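Local atomic coordinates of formimidoylglutamase (Bacillus subtilis, PDB entry 3M1R), a protein that catalyses the hydrolysis of N-formimidoyl-L-glutamate to L-glutamate and formamide in histidine degradation, using two manganese ions per subunit. Residues K138-A141 with Q142-T146; L230-V233 with Q234-D238; F108-M111 with H112-S116; H311-K314 with G315-L318. One frame throughout, in Å; residues are numbered along the deposited sequence.

Contact 1: residues K138-A141 with Q142-T146; sequences KAIA and QTKGT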
# COMPACT_ATOMS: atom_id res chain seq x y z
N LYS D 138 1.03 -38.64 -4.52
CA LYS D 138 1.22 -39.96 -3.93
C LYS D 138 -0.12 -40.63 -3.60
O LYS D 138 -0.27 -41.84 -3.75
CB LYS D 138 2.07 -39.84 -2.67
CG LYS D 138 2.34 -41.14 -1.91
CD LYS D 138 3.41 -40.86 -0.84
CE LYS D 138 3.22 -41.69 0.42
NZ LYS D 138 3.88 -41.01 1.60
N ALA D 139 -1.09 -39.85 -3.14
CA ALA D 139 -2.41 -40.38 -2.81
C ALA D 139 -3.11 -40.80 -4.09
O ALA D 139 -3.70 -41.87 -4.15
CB ALA D 139 -3.24 -39.35 -2.08
N ILE D 140 -3.05 -39.95 -5.10
CA ILE D 140 -3.60 -40.31 -6.40
C ILE D 140 -2.96 -41.60 -6.87
O ILE D 140 -3.64 -42.58 -7.13
CB ILE D 140 -3.33 -39.23 -7.46
CG1 ILE D 140 -4.08 -37.94 -7.12
CG2 ILE D 140 -3.71 -39.73 -8.84
CD1 ILE D 140 -5.56 -38.10 -7.01
N ALA D 141 -1.63 -41.59 -6.95
CA ALA D 141 -0.89 -42.74 -7.47
C ALA D 141 -1.19 -44.03 -6.73
O ALA D 141 -1.29 -45.10 -7.34
CB ALA D 141 0.60 -42.47 -7.44
N GLN D 142 -1.33 -43.95 -5.41
CA GLN D 142 -1.50 -45.18 -4.65
C GLN D 142 -2.96 -45.52 -4.37
O GLN D 142 -3.24 -46.43 -3.59
CB GLN D 142 -0.71 -45.11 -3.35
CG GLN D 142 0.78 -44.98 -3.54
CD GLN D 142 1.48 -44.85 -2.22
OE1 GLN D 142 0.84 -44.70 -1.18
NE2 GLN D 142 2.81 -44.90 -2.24
N THR D 143 -3.87 -44.79 -4.99
CA THR D 143 -5.29 -45.10 -4.85
C THR D 143 -5.90 -45.35 -6.22
O THR D 143 -6.87 -46.08 -6.35
CB THR D 143 -6.05 -43.97 -4.13
OG1 THR D 143 -5.39 -43.65 -2.90
CG2 THR D 143 -7.46 -44.40 -3.81
N LYS D 144 -5.31 -44.74 -7.24
CA LYS D 144 -5.88 -44.78 -8.58
C LYS D 144 -5.12 -45.72 -9.50
O LYS D 144 -5.71 -46.57 -10.16
CB LYS D 144 -5.93 -43.38 -9.17
CG LYS D 144 -6.91 -42.46 -8.45
CD LYS D 144 -8.33 -43.03 -8.52
CE LYS D 144 -9.33 -42.15 -7.79
NZ LYS D 144 -10.68 -42.75 -7.75
N GLY D 145 -3.80 -45.57 -9.53
CA GLY D 145 -2.96 -46.40 -10.38
C GLY D 145 -1.86 -45.58 -11.03
O GLY D 145 -1.59 -44.45 -10.62
N THR D 146 -1.24 -46.15 -12.06
CA THR D 146 -0.18 -45.46 -12.78
C THR D 146 -0.63 -44.09 -13.30
O THR D 146 -1.50 -43.99 -14.16
CB THR D 146 0.34 -46.30 -13.95
OG1 THR D 146 0.87 -47.53 -13.44
CG2 THR D 146 1.45 -45.56 -14.68

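Contact 2: residues L230-V233 with Q234-D238; sequences LPVV and QDKTD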
# COMPACT_ATOMS: atom_id res chain seq x y z
N LEU D 230 1.28 -35.29 -25.04
CA LEU D 230 0.31 -35.95 -24.16
C LEU D 230 -0.08 -37.37 -24.63
O LEU D 230 -0.10 -38.30 -23.82
CB LEU D 230 -0.92 -35.07 -23.93
CG LEU D 230 -1.89 -35.62 -22.88
CD1 LEU D 230 -1.17 -35.87 -21.58
CD2 LEU D 230 -3.06 -34.67 -22.67
N PRO D 231 -0.40 -37.53 -25.92
CA PRO D 231 -0.78 -38.85 -26.45
C PRO D 231 0.23 -39.93 -26.11
O PRO D 231 -0.16 -41.05 -25.77
CB PRO D 231 -0.81 -38.61 -27.95
CG PRO D 231 -1.28 -37.21 -28.08
CD PRO D 231 -0.58 -36.47 -26.94
N VAL D 232 1.52 -39.62 -26.21
CA VAL D 232 2.54 -40.62 -25.93
C VAL D 232 2.46 -41.05 -24.47
O VAL D 232 2.57 -42.23 -24.15
CB VAL D 232 3.94 -40.07 -26.20
CG1 VAL D 232 4.95 -41.21 -26.21
CG2 VAL D 232 3.97 -39.31 -27.51
N VAL D 233 2.25 -40.08 -23.60
CA VAL D 233 2.25 -40.33 -22.16
C VAL D 233 0.99 -41.06 -21.69
O VAL D 233 1.06 -41.96 -20.84
CB VAL D 233 2.44 -39.02 -21.39
CG1 VAL D 233 2.21 -39.24 -19.90
CG2 VAL D 233 3.85 -38.47 -21.64
N GLN D 234 -0.16 -40.66 -22.24
CA GLN D 234 -1.44 -41.31 -21.97
C GLN D 234 -1.40 -42.80 -22.26
O GLN D 234 -2.11 -43.59 -21.63
CB GLN D 234 -2.56 -40.68 -22.80
CG GLN D 234 -2.89 -39.24 -22.45
CD GLN D 234 -4.38 -38.99 -22.28
OE1 GLN D 234 -4.99 -38.27 -23.07
NE2 GLN D 234 -4.97 -39.60 -21.26
N ASP D 235 -0.58 -43.17 -23.24
CA ASP D 235 -0.48 -44.55 -23.70
C ASP D 235 0.27 -45.42 -22.70
O ASP D 235 0.20 -46.65 -22.75
CB ASP D 235 0.22 -44.62 -25.07
CG ASP D 235 -0.72 -44.33 -26.23
OD1 ASP D 235 -1.94 -44.17 -26.01
OD2 ASP D 235 -0.24 -44.27 -27.39
N LYS D 236 1.01 -44.78 -21.80
CA LYS D 236 1.79 -45.51 -20.81
C LYS D 236 1.18 -45.40 -19.42
O LYS D 236 1.77 -45.88 -18.45
CB LYS D 236 3.23 -44.96 -20.75
CG LYS D 236 3.96 -44.90 -22.06
CD LYS D 236 5.34 -44.28 -21.85
CE LYS D 236 6.04 -43.98 -23.16
NZ LYS D 236 7.31 -43.22 -22.94
N THR D 237 0.02 -44.76 -19.32
CA THR D 237 -0.56 -44.46 -18.01
C THR D 237 -2.08 -44.62 -17.97
O THR D 237 -2.76 -44.64 -19.01
CB THR D 237 -0.19 -43.05 -17.53
OG1 THR D 237 -0.65 -42.09 -18.49
CG2 THR D 237 1.31 -42.91 -17.40
N ASP D 238 -2.61 -44.75 -16.76
CA ASP D 238 -4.04 -44.95 -16.56
C ASP D 238 -4.78 -43.67 -16.23
O ASP D 238 -5.96 -43.54 -16.54
CB ASP D 238 -4.28 -45.98 -15.46
CG ASP D 238 -4.01 -47.39 -15.92
OD1 ASP D 238 -4.35 -47.71 -17.08
OD2 ASP D 238 -3.48 -48.19 -15.12

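Contact 3: residues F108-M111 with H112-S116; sequences FQTM and HALLS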
# COMPACT_ATOMS: atom_id res chain seq x y z
N PHE D 108 -1.58 -36.63 2.97
CA PHE D 108 -1.61 -37.93 2.32
C PHE D 108 -2.75 -38.80 2.84
O PHE D 108 -3.40 -39.48 2.07
CB PHE D 108 -0.29 -38.68 2.46
CG PHE D 108 -0.37 -40.08 1.93
CD1 PHE D 108 -0.26 -41.17 2.78
CD2 PHE D 108 -0.62 -40.31 0.59
CE1 PHE D 108 -0.35 -42.46 2.29
CE2 PHE D 108 -0.71 -41.60 0.09
CZ PHE D 108 -0.58 -42.68 0.94
N GLN D 109 -2.98 -38.77 4.15
CA GLN D 109 -3.95 -39.68 4.76
C GLN D 109 -5.37 -39.30 4.41
O GLN D 109 -6.21 -40.17 4.17
CB GLN D 109 -3.84 -39.65 6.28
CG GLN D 109 -2.84 -40.60 6.87
CD GLN D 109 -2.86 -40.52 8.38
OE1 GLN D 109 -1.91 -40.05 9.00
NE2 GLN D 109 -3.97 -40.96 8.98
N THR D 110 -5.64 -38.00 4.43
CA THR D 110 -6.98 -37.50 4.18
C THR D 110 -7.31 -37.77 2.74
O THR D 110 -8.37 -38.31 2.42
CB THR D 110 -7.06 -36.00 4.47
OG1 THR D 110 -6.80 -35.77 5.86
CG2 THR D 110 -8.44 -35.46 4.13
N MSE D 111 -6.38 -37.40 1.88
CA MSE D 111 -6.51 -37.58 0.44
C MSE D 111 -6.73 -39.06 0.12
O MSE D 111 -7.59 -39.41 -0.69
CB MSE D 111 -5.23 -37.07 -0.22
CG MSE D 111 -5.43 -36.35 -1.54
SE MSE D 111 -6.28 -34.61 -1.35
CE MSE D 111 -6.83 -34.40 -3.20
N HIS D 112 -5.95 -39.92 0.75
CA HIS D 112 -6.07 -41.35 0.51
C HIS D 112 -7.44 -41.86 0.95
O HIS D 112 -8.14 -42.50 0.18
CB HIS D 112 -4.96 -42.13 1.20
CG HIS D 112 -5.03 -43.61 0.96
ND1 HIS D 112 -4.36 -44.23 -0.08
CD2 HIS D 112 -5.69 -44.60 1.62
CE1 HIS D 112 -4.60 -45.53 -0.04
NE2 HIS D 112 -5.40 -45.78 0.98
N ALA D 113 -7.81 -41.59 2.20
CA ALA D 113 -9.10 -42.02 2.70
C ALA D 113 -10.23 -41.52 1.80
O ALA D 113 -11.11 -42.28 1.41
CB ALA D 113 -9.31 -41.54 4.14
N LEU D 114 -10.17 -40.23 1.45
CA LEU D 114 -11.19 -39.58 0.63
C LEU D 114 -11.35 -40.22 -0.75
O LEU D 114 -12.46 -40.53 -1.17
CB LEU D 114 -10.87 -38.10 0.47
CG LEU D 114 -11.78 -37.04 1.10
CD1 LEU D 114 -12.67 -37.61 2.17
CD2 LEU D 114 -10.95 -35.87 1.65
N LEU D 115 -10.24 -40.41 -1.46
CA LEU D 115 -10.26 -41.03 -2.79
C LEU D 115 -10.85 -42.44 -2.72
O LEU D 115 -11.62 -42.85 -3.58
CB LEU D 115 -8.86 -41.12 -3.38
CG LEU D 115 -8.28 -40.05 -4.32
CD1 LEU D 115 -9.29 -38.98 -4.69
CD2 LEU D 115 -7.00 -39.44 -3.76
N SER D 116 -10.46 -43.18 -1.68
CA SER D 116 -10.88 -44.56 -1.54
C SER D 116 -12.36 -44.62 -1.21
O SER D 116 -13.12 -45.33 -1.85
CB SER D 116 -10.06 -45.27 -0.47
OG SER D 116 -8.67 -45.18 -0.75

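Contact 4: residues H311-K314 with G315-L318; sequences HALK and GMKL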
# COMPACT_ATOMS: atom_id res chain seq x y z
N HIS D 311 -12.20 -23.10 -15.97
CA HIS D 311 -11.87 -23.68 -17.26
C HIS D 311 -11.61 -25.18 -17.19
O HIS D 311 -11.88 -25.91 -18.12
CB HIS D 311 -10.72 -22.94 -17.95
CG HIS D 311 -11.12 -21.62 -18.53
ND1 HIS D 311 -11.31 -21.43 -19.89
CD2 HIS D 311 -11.37 -20.42 -17.95
CE1 HIS D 311 -11.66 -20.18 -20.11
NE2 HIS D 311 -11.69 -19.54 -18.96
N ALA D 312 -11.11 -25.65 -16.05
CA ALA D 312 -11.00 -27.08 -15.85
C ALA D 312 -12.39 -27.70 -15.75
O ALA D 312 -12.65 -28.74 -16.35
CB ALA D 312 -10.17 -27.38 -14.59
N LEU D 313 -13.27 -27.08 -14.98
CA LEU D 313 -14.64 -27.58 -14.84
C LEU D 313 -15.30 -27.62 -16.21
O LEU D 313 -15.98 -28.58 -16.57
CB LEU D 313 -15.45 -26.65 -13.95
CG LEU D 313 -15.90 -26.98 -12.52
CD1 LEU D 313 -15.48 -28.34 -11.99
CD2 LEU D 313 -15.46 -25.86 -11.60
N LYS D 314 -15.07 -26.56 -16.98
CA LYS D 314 -15.59 -26.46 -18.34
C LYS D 314 -15.13 -27.66 -19.16
O LYS D 314 -15.93 -28.29 -19.85
CB LYS D 314 -15.09 -25.16 -18.97
CG LYS D 314 -15.64 -24.87 -20.35
CD LYS D 314 -15.10 -23.53 -20.85
CE LYS D 314 -15.30 -23.36 -22.34
NZ LYS D 314 -14.69 -22.11 -22.83
N GLY D 315 -13.83 -27.96 -19.08
CA GLY D 315 -13.26 -29.07 -19.82
C GLY D 315 -13.87 -30.38 -19.39
O GLY D 315 -14.19 -31.22 -20.22
N MSE D 316 -14.06 -30.55 -18.09
CA MSE D 316 -14.69 -31.77 -17.60
C MSE D 316 -16.14 -31.91 -18.10
O MSE D 316 -16.55 -32.99 -18.54
CB MSE D 316 -14.62 -31.87 -16.08
CG MSE D 316 -13.17 -31.91 -15.55
SE MSE D 316 -13.07 -31.65 -13.63
CE MSE D 316 -13.70 -33.41 -13.10
N LYS D 317 -16.90 -30.82 -18.05
CA LYS D 317 -18.28 -30.83 -18.53
C LYS D 317 -18.34 -31.17 -20.02
O LYS D 317 -19.30 -31.76 -20.49
CB LYS D 317 -18.98 -29.49 -18.24
CG LYS D 317 -20.43 -29.43 -18.72
CD LYS D 317 -21.42 -29.04 -17.62
CE LYS D 317 -22.87 -29.21 -18.11
NZ LYS D 317 -23.91 -28.65 -17.19
N LEU D 318 -17.29 -30.82 -20.73
CA LEU D 318 -17.22 -30.98 -22.17
C LEU D 318 -16.75 -32.38 -22.59
O LEU D 318 -17.02 -32.81 -23.71
CB LEU D 318 -16.22 -29.96 -22.72
CG LEU D 318 -16.60 -29.20 -23.99
CD1 LEU D 318 -18.10 -29.30 -24.26
CD2 LEU D 318 -16.15 -27.75 -23.86

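Contact 1: residues K138-A141 with Q142-T146
A chi1 of -52° sets OG1 of Thr143 opposite its own carbonyl carbon and beside its backbone N, and from there the hydroxyl reaches back one turn to the carbonyl of Ala139. Thr143 OG1 donates to Ala139 O at 2.8 Å, with the donor moderately tilted from the carbonyl plane. On another side of the turn Lys138 holds CG opposite its backbone N (chi1 179°), while Gln142 runs extended beyond CG. The two chains meet at a slant, and the touching groups are the CG methylene of the lysine and the amide of the glutamine, Lys138 CG lying 3.8 Å from Gln142 NE2. Beyond this crossing Lys138 NZ bonds to Tyr134 OH and makes a cation-pi contact with Phe108.

The backbone shows how the helix ends. Gln142, the first residue to leave helical angles, still gives its N to Lys138 O at 2.9 Å. Ile140 O then takes two donors: Lys144 N, 2.7 Å away and nearly in line with the carbonyl bond, and Thr143 N, 3.1 Å away and 61° out of the carbonyl plane. The last link, Gly145 N to Ala141 O at 3.4 Å, is weak. Gly145 has a positive phi, a conformation reached easily because it carries no CB.

Backbone bonds of i to i+3 and i to i+4 type side by side, a threonine hydroxyl on a late helix carbonyl and a closing glycine thus make this the C-terminal end of helix 133-141, where the chain turns into strand 147-152 of the parallel alpha/beta arginase fold.

Contact 2: residues L230-V233 with Q234-D238
Gln234 N points almost straight at Leu230 O, 2.8 Å away with an N-H...O angle of 172°, so the helical pattern is intact at this step. It slackens at the next one. Asp235 N divides itself between Pro231 O and Val232 O, and both bonds are weak. A type I beta turn from Gln234 to Thr237 follows, beginning on the last residue of helix 222-234. The turn's own bond, Thr237 N to Gln234 O, is weak; Val233 O, just before it, accepts from Lys236 N at 3.0 Å and from Thr237 OG1 at 2.9 Å, so two donors grip the oxygen from opposite faces of the carbonyl plane. Thr237 can offer its hydroxyl because chi1 of 59° sets OG1 between the backbone N and the carbonyl carbon.

Among the side chains, Leu230 and Gln234 touch at a slant, one turn apart. Leu230 CG rests 3.8 Å from Gln234 CG, and Gln234 bends at chi2, leaving its OE1 at 4.1 Å from Leu230 CD2. On the exposed flank Lys236 is extended and passes the carbonyl of Val232 with its methylenes, CG being 3.7 Å from Val232 O.

The inner side of this helix end lies on strand 147-152, with Leu230 against Ile150, and Val233 and Thr237 against Ala148. Gln234 touches the loop residues Gln280 and Pro281, Lys236 and Thr237 touch His185, and beyond Asp238 the chain enters strand 239-245.

Contact 3: residues F108-M111 with H112-S116
Helix 100-117 is one of the helices packed on the central parallel sheet of the arginase fold, and three side-chain pairs one turn apart, among them Phe108 with His112 and Met111 with Leu115, define its sides here. Unbroken i to i+4 backbone bonds support them; Ala113 N to Gln109 O, 2.9 Å with an N-H...O angle of 170°, is representative.

On the sheet side selenomethionine Met111 bends at chi2 and crosses Leu115 at a slant, Met111 CG being 4.1 Å from Leu115 CD2. Both residues reach Trp121 of strand 121-127 and Ala139 of helix 133-141.

Thr110 and Leu114 run side by side and point the same way. With chi1 at -63°, Thr110 sends CG2 to within 3.6 Å of Leu114 CD2, whereas its OG1 turns back to bond His106 O. Phe9 of a second subunit packs on Thr110, and Tyr7 of that subunit on Leu114, so this side of the helix belongs to a subunit interface.

On the side turned to the loop after helix 133-141, where Phe108 touches Gln142 and His112 touches Thr143, the rings of Phe108 and His112 are oblique, their planes 47° apart and their centroids 5.7 Å apart. His112 CB sits over one face of the phenyl ring. Further along, Ser116 OG donates to His112 O at 2.9 Å, and the same oxygen atom Ser116 OG lies 3.7 Å above one face of the His112 imidazole, offset toward its rim.

Contact 4: residues H311-K314 with G315-L318
Selenomethionine Met316 folds back along its own helix toward Ala312 and Leu313. Its CB lies 3.6 Å from Leu313 O, at the carbonyl of the previous turn. The next atom, CG, is set beside the backbone N by a chi1 of -61° and approaches Ala312 O to 3.3 Å. From there the chain runs extended to SE, 4.0 Å from Ala312 O and 4.4 Å from Leu313 CD1, the latter a loose apolar contact, before a bend at chi3 turns CE aside. The backbone beneath is regular: Met316 N bonds Ala312 O at 2.9 Å, and Lys317 N bonds Leu313 O at 2.8 Å, whereas Leu318 N to Lys314 O is weak, as the helix is about to end.

Leu313 and Met316 both pack on Pro40 of strand 39-45, and they also reach strand 121-127. Lys314, extended beyond CG, instead makes salt bridges through NZ to Glu77 and to Glu193 of a third subunit, while Lys317 NZ makes one to Glu80 and a hydrogen bond to the backbone O of His81.

The chemistry therefore separates by side: apolar groups anchor helix 300-318 on the sheet, and buried Lys314 ties it to the third subunit, two carboxylates probably offsetting its charge and that of nearby Lys275.

All four are one-turn contacts at or near the C-terminal ends of helices, but their settings differ. Contact 4 is the most buried, and contact 2 has the most exposed residues. Contacts 1 and 3 adjoin, with centres about 10 Å apart: Ala139 CB meets Met111 CB at 3.6 Å, joining helices 133-141 and 100-117. Contacts 1 and 2 meet where the chain enters the adjacent strands 147-152 and 239-245, through a probable hydrogen bond from Asp238 N to Thr146 O. In both a threonine hydroxyl donates to a carbonyl near the helix end, whereas contacts 3 and 4 keep the i to i+4 pattern, weakening only at Leu318, and reach other subunits, contact 3 by packing against Tyr7 and Phe9, contact 4 through Lys314 and His311.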